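Local coordinates for protein RNA-dependent RNA Polymerase (Bombyx mori cytoplasmic polyhedrosis virus, PDB 6TZ0) that copies RNA from an RNA template, making plus strands for transcription and minus strands for genome replication of this double-stranded RNA virus, at residues R852-F857 and I881-Q886; N888-D893 and A1016-L1021. All coordinates share one frame; numbering follows the deposited sequence.

Interaction 1: residues R852-F857 and I881-Q886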
loop_
_atom_site.group_PDB
_atom_site.type_symbol
_atom_site.label_atom_id
_atom_site.label_comp_id
_atom_site.label_asym_id
_atom_site.label_seq_id
_atom_site.Cartn_x
_atom_site.Cartn_y
_atom_site.Cartn_z
ATOM N N ARG A 852 -42.473 29.929 -7.118
ATOM C CA ARG A 852 -43.356 29.562 -8.210
ATOM C C ARG A 852 -44.062 30.816 -8.721
ATOM O O ARG A 852 -43.770 31.935 -8.297
ATOM C CB ARG A 852 -44.353 28.505 -7.746
ATOM C CG ARG A 852 -43.725 27.206 -7.289
ATOM C CD ARG A 852 -44.795 26.188 -6.949
ATOM N NE ARG A 852 -44.241 24.925 -6.481
ATOM C CZ ARG A 852 -44.073 24.626 -5.202
ATOM N NH1 ARG A 852 -44.434 25.491 -4.270
ATOM N NH2 ARG A 852 -43.562 23.455 -4.852
ATOM N N ARG A 853 -45.008 30.633 -9.628
ATOM C CA ARG A 853 -45.796 31.748 -10.130
ATOM C C ARG A 853 -46.799 32.286 -9.100
ATOM O O ARG A 853 -47.240 33.429 -9.198
ATOM C CB ARG A 853 -46.543 31.352 -11.405
ATOM C CG ARG A 853 -45.662 31.220 -12.632
ATOM C CD ARG A 853 -46.484 31.319 -13.905
ATOM N NE ARG A 853 -45.656 31.214 -15.101
ATOM C CZ ARG A 853 -44.983 32.227 -15.637
ATOM N NH1 ARG A 853 -45.031 33.426 -15.077
ATOM N NH2 ARG A 853 -44.255 32.038 -16.728
ATOM N N ASP A 854 -47.157 31.462 -8.119
ATOM C CA ASP A 854 -48.206 31.805 -7.175
ATOM C C ASP A 854 -47.693 32.528 -5.941
ATOM O O ASP A 854 -48.505 33.003 -5.140
ATOM C CB ASP A 854 -48.938 30.537 -6.742
ATOM C CG ASP A 854 -49.648 29.864 -7.888
ATOM O OD1 ASP A 854 -50.029 30.574 -8.844
ATOM O OD2 ASP A 854 -49.824 28.630 -7.834
ATOM N N GLY A 855 -46.382 32.628 -5.767
ATOM C CA GLY A 855 -45.812 33.120 -4.537
ATOM C C GLY A 855 -45.408 32.035 -3.568
ATOM O O GLY A 855 -44.758 32.336 -2.561
ATOM N N THR A 856 -45.780 30.788 -3.837
ATOM C CA THR A 856 -45.310 29.680 -3.030
ATOM C C THR A 856 -43.880 29.324 -3.407
ATOM O O THR A 856 -43.370 29.704 -4.463
ATOM C CB THR A 856 -46.214 28.459 -3.193
ATOM O OG1 THR A 856 -46.232 28.060 -4.567
ATOM C CG2 THR A 856 -47.621 28.783 -2.747
ATOM N N PHE A 857 -43.232 28.583 -2.522
ATOM C CA PHE A 857 -41.835 28.229 -2.672
ATOM C C PHE A 857 -41.679 26.719 -2.695
ATOM O O PHE A 857 -42.450 25.990 -2.069
ATOM C CB PHE A 857 -41.002 28.826 -1.536
ATOM C CG PHE A 857 -40.839 30.307 -1.631
ATOM C CD1 PHE A 857 -39.788 30.853 -2.343
ATOM C CD2 PHE A 857 -41.762 31.155 -1.050
ATOM C CE1 PHE A 857 -39.640 32.214 -2.445
ATOM C CE2 PHE A 857 -41.623 32.519 -1.153
ATOM C CZ PHE A 857 -40.559 33.049 -1.852
ATOM N N ILE A 881 -46.413 21.785 -9.493
ATOM C CA ILE A 881 -46.810 20.405 -9.747
ATOM C C ILE A 881 -48.182 20.084 -9.145
ATOM O O ILE A 881 -48.926 19.257 -9.680
ATOM C CB ILE A 881 -45.686 19.492 -9.220
ATOM C CG1 ILE A 881 -45.925 18.015 -9.487
ATOM C CG2 ILE A 881 -45.379 19.792 -7.768
ATOM C CD1 ILE A 881 -44.675 17.241 -9.267
ATOM N N ARG A 882 -48.555 20.758 -8.054
ATOM C CA ARG A 882 -49.897 20.602 -7.497
ATOM C C ARG A 882 -50.948 21.167 -8.447
ATOM O O ARG A 882 -51.985 20.532 -8.700
ATOM C CB ARG A 882 -49.946 21.293 -6.129
ATOM C CG ARG A 882 -51.179 21.066 -5.258
ATOM C CD ARG A 882 -52.231 22.157 -5.453
ATOM N NE ARG A 882 -51.683 23.496 -5.263
ATOM C CZ ARG A 882 -52.240 24.603 -5.745
ATOM N NH1 ARG A 882 -53.358 24.529 -6.455
ATOM N NH2 ARG A 882 -51.676 25.782 -5.528
ATOM N N GLU A 883 -50.695 22.365 -8.982
ATOM C CA GLU A 883 -51.580 22.924 -9.996
ATOM C C GLU A 883 -51.552 22.084 -11.262
ATOM O O GLU A 883 -52.584 21.893 -11.913
ATOM C CB GLU A 883 -51.196 24.367 -10.302
ATOM C CG GLU A 883 -52.123 25.054 -11.279
ATOM C CD GLU A 883 -51.740 26.489 -11.540
ATOM O OE1 GLU A 883 -50.743 26.952 -10.953
ATOM O OE2 GLU A 883 -52.438 27.150 -12.338
ATOM N N MET A 884 -50.391 21.522 -11.587
ATOM C CA MET A 884 -50.266 20.724 -12.798
ATOM C C MET A 884 -50.984 19.382 -12.672
ATOM O O MET A 884 -51.384 18.801 -13.686
ATOM C CB MET A 884 -48.779 20.587 -13.125
ATOM C CG MET A 884 -48.410 19.813 -14.364
ATOM S SD MET A 884 -46.723 20.187 -14.850
ATOM C CE MET A 884 -45.820 19.665 -13.409
ATOM N N ILE A 885 -51.214 18.896 -11.447
ATOM C CA ILE A 885 -52.047 17.703 -11.293
ATOM C C ILE A 885 -53.496 18.020 -10.952
ATOM O O ILE A 885 -54.313 17.090 -10.887
ATOM C CB ILE A 885 -51.544 16.714 -10.217
ATOM C CG1 ILE A 885 -51.695 17.284 -8.816
ATOM C CG2 ILE A 885 -50.096 16.343 -10.440
ATOM C CD1 ILE A 885 -51.395 16.276 -7.749
ATOM N N GLN A 886 -53.853 19.289 -10.717
ATOM C CA GLN A 886 -55.269 19.571 -10.494
ATOM C C GLN A 886 -56.007 20.091 -11.726
ATOM O O GLN A 886 -57.208 20.361 -11.626
ATOM C CB GLN A 886 -55.468 20.546 -9.320
ATOM C CG GLN A 886 -55.051 21.987 -9.527
ATOM C CD GLN A 886 -56.179 22.887 -9.993
ATOM O OE1 GLN A 886 -57.346 22.644 -9.692
ATOM N NE2 GLN A 886 -55.831 23.939 -10.725
#

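Interaction 2: residues N888-D893 and A1016-L1021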
loop_
_atom_site.group_PDB
_atom_site.type_symbol
_atom_site.label_atom_id
_atom_site.label_comp_id
_atom_site.label_asym_id
_atom_site.label_seq_id
_atom_site.Cartn_x
_atom_site.Cartn_y
_atom_site.Cartn_z
ATOM N N ASN A 888 -54.868 18.394 -14.847
ATOM C CA ASN A 888 -54.587 17.235 -15.707
ATOM C C ASN A 888 -53.747 17.618 -16.923
ATOM O O ASN A 888 -54.097 17.308 -18.062
ATOM C CB ASN A 888 -55.887 16.539 -16.137
ATOM C CG ASN A 888 -55.702 15.062 -16.471
ATOM O OD1 ASN A 888 -56.683 14.337 -16.619
ATOM N ND2 ASN A 888 -54.458 14.606 -16.559
ATOM N N SER A 889 -52.639 18.307 -16.685
ATOM C CA SER A 889 -51.725 18.705 -17.741
ATOM C C SER A 889 -50.328 18.200 -17.422
ATOM O O SER A 889 -50.059 17.733 -16.315
ATOM C CB SER A 889 -51.707 20.227 -17.921
ATOM O OG SER A 889 -51.188 20.879 -16.777
ATOM N N MET A 890 -49.444 18.279 -18.411
ATOM C CA MET A 890 -48.034 17.961 -18.234
ATOM C C MET A 890 -47.121 19.040 -18.799
ATOM O O MET A 890 -46.010 18.730 -19.241
ATOM C CB MET A 890 -47.706 16.612 -18.875
ATOM C CG MET A 890 -48.306 15.408 -18.169
ATOM S SD MET A 890 -47.836 13.861 -18.964
ATOM C CE MET A 890 -48.719 12.674 -17.962
ATOM N N VAL A 891 -47.615 20.265 -18.845
ATOM C CA VAL A 891 -46.847 21.328 -19.443
ATOM C C VAL A 891 -45.874 21.965 -18.484
ATOM O O VAL A 891 -46.248 22.545 -17.464
ATOM C CB VAL A 891 -47.771 22.415 -20.023
ATOM C CG1 VAL A 891 -46.960 23.614 -20.488
ATOM C CG2 VAL A 891 -48.601 21.843 -21.162
ATOM N N LEU A 892 -44.592 21.797 -18.793
ATOM C CA LEU A 892 -43.555 22.443 -18.014
ATOM C C LEU A 892 -43.714 23.907 -18.370
ATOM O O LEU A 892 -43.957 24.246 -19.529
ATOM C CB LEU A 892 -42.166 21.959 -18.418
ATOM C CG LEU A 892 -41.818 20.515 -18.071
ATOM C CD1 LEU A 892 -42.629 19.558 -18.930
ATOM C CD2 LEU A 892 -40.328 20.258 -18.224
ATOM N N ASP A 893 -43.594 24.788 -17.391
ATOM C CA ASP A 893 -43.743 26.193 -17.696
ATOM C C ASP A 893 -42.373 26.576 -18.185
ATOM O O ASP A 893 -41.515 26.936 -17.389
ATOM C CB ASP A 893 -44.088 26.976 -16.432
ATOM C CG ASP A 893 -44.235 28.461 -16.688
ATOM O OD1 ASP A 893 -44.397 28.850 -17.862
ATOM O OD2 ASP A 893 -44.189 29.242 -15.714
ATOM N N ALA A 1016 -41.614 8.763 -19.708
ATOM C CA ALA A 1016 -41.364 8.060 -18.462
ATOM C C ALA A 1016 -41.255 8.975 -17.252
ATOM O O ALA A 1016 -41.323 8.481 -16.124
ATOM C CB ALA A 1016 -40.087 7.225 -18.579
ATOM N N ASP A 1017 -41.095 10.286 -17.435
ATOM C CA ASP A 1017 -40.977 11.173 -16.287
ATOM C C ASP A 1017 -42.326 11.719 -15.827
ATOM O O ASP A 1017 -42.379 12.786 -15.207
ATOM C CB ASP A 1017 -39.963 12.296 -16.564
ATOM C CG ASP A 1017 -40.364 13.241 -17.685
ATOM O OD1 ASP A 1017 -41.431 13.099 -18.304
ATOM O OD2 ASP A 1017 -39.571 14.164 -17.960
ATOM N N ALA A 1018 -43.415 11.014 -16.141
ATOM C CA ALA A 1018 -44.690 11.262 -15.485
ATOM C C ALA A 1018 -44.689 10.758 -14.053
ATOM O O ALA A 1018 -45.560 11.146 -13.271
ATOM C CB ALA A 1018 -45.825 10.601 -16.264
ATOM N N LEU A 1019 -43.718 9.911 -13.695
ATOM C CA LEU A 1019 -43.583 9.415 -12.334
ATOM C C LEU A 1019 -43.128 10.484 -11.354
ATOM O O LEU A 1019 -43.198 10.255 -10.146
ATOM C CB LEU A 1019 -42.601 8.247 -12.290
ATOM C CG LEU A 1019 -43.023 6.958 -12.991
ATOM C CD1 LEU A 1019 -41.925 5.922 -12.916
ATOM C CD2 LEU A 1019 -44.310 6.421 -12.391
ATOM N N HIS A 1020 -42.656 11.637 -11.828
ATOM C CA HIS A 1020 -42.325 12.711 -10.905
ATOM C C HIS A 1020 -43.553 13.447 -10.393
ATOM O O HIS A 1020 -43.434 14.213 -9.436
ATOM C CB HIS A 1020 -41.385 13.732 -11.551
ATOM C CG HIS A 1020 -40.061 13.169 -11.958
ATOM N ND1 HIS A 1020 -39.788 12.781 -13.250
ATOM C CD2 HIS A 1020 -38.946 12.896 -11.243
ATOM C CE1 HIS A 1020 -38.556 12.315 -13.319
ATOM N NE2 HIS A 1020 -38.022 12.372 -12.113
ATOM N N LEU A 1021 -44.725 13.217 -10.980
ATOM C CA LEU A 1021 -45.901 14.032 -10.686
ATOM C C LEU A 1021 -46.662 13.447 -9.496
ATOM O O LEU A 1021 -47.671 12.758 -9.627
ATOM C CB LEU A 1021 -46.784 14.143 -11.920
ATOM C CG LEU A 1021 -46.067 14.725 -13.135
ATOM C CD1 LEU A 1021 -46.990 14.847 -14.325
ATOM C CD2 LEU A 1021 -45.471 16.052 -12.794
#

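Interaction 1: residues R852-F857 and I881-Q886
The carboxylate of Asp854 faces the side chains of Arg882 and Glu883, where a tight turn meets the short helix 881-886 at the protein surface. Arg853 and Asp854 form a type I turn, followed by a glycine in the G1-bulge conformation, in a loop without regular strands. Gly855 has a positive phi (96°), a backbone shape that suits glycine.

The contact across the segments is electrostatic and loose. OD2 of Asp854 lies 4.1 Å from NH2 of Arg882, well out of the guanidinium plane, so no N-H points at it and the attraction is one of charge alone. Arg882 bends at chi2 and chi3, which swings its guanidinium back toward the turn. Against this works a like-charge pair: Asp854 OD2 stands 3.7 Å from OE1 of Glu883, the two carboxylate planes 26° apart. Glu883 runs out fully extended, CG anti to its own N. The nearby positive charge of Arg882 probably eases the repulsion, and solvent should help screen it, as suits charged residues on a surface.

Hydrogen bonds hold the turn itself. Arg852 N donates to Thr856 O at 2.8 Å, closing the loop. The long Arg852 side chain runs alongside the returning arm, away from the apex. NH2 of its guanidinium forms a salt bridge with Asp877 of helix 873-878, while NH1 donates to Thr856 OG1 at 3.1 Å, the hydroxyl oxygen only 11° out of the guanidinium plane.

Interaction 2: residues N888-D893 and A1016-L1021
Met890 reaches from the 888-893 loop to Ala1018 and Leu1021, making a purely apolar contact. Its chain is extended beyond CG, so that different parts of one side chain serve two partners: the terminal CE lies 3.9 Å from CB of Ala1018, while CG, nearer the backbone, lies 4.1 Å from CD1 of Leu1021, the two side chains crossing at a slant. An unbranched, flexible methionine suits this reach, and a small alanine lets its methyl end come in close.

The inner side is the well-packed one. Ala1018 and Leu1021 are buried, and Leu1021 also meets Ile881 and Met884 of helix 881-886, Tyr876 of helix 873-878 and His1203. Their turn is held by Leu1021 N donating to Ala1018 O at 3.2 Å, and by His1020 ND1, which donates to Asp1017 O at 3.2 Å from above the carbonyl plane, with that oxygen close to the ring plane.

The outer side is loose: Met890 is exposed, and its loop offers just this one side chain to the turn. The arrangement is that of a surface loop laying one methionine on a turn of helical phi/psi, without regular helix bonds, that leads into strand 1022-1027, within the C-terminal region of a reovirus-family polymerase.

How the interactions relate
Going from the N terminus, interaction 1 closes a loop of 23 residues holding strand 867-868 and helix 873-878, and joins the 852-857 turn to helix 881-886. Soon after that helix the chain enters 888-893, where interaction 2 opens; it closes at 1016-1021 after 122 intervening residues, just before strand 1022-1027. The two loops follow in series, neither enclosing nor crossing the other, yet their centres lie 13 Å apart. Arg853 in the turn forms a salt bridge with Asp893, the N-cap of helix 894-899, and Ile881 packs on the His1020 carbonyl. Helix 881-886 thus lies between the early turn and the late one.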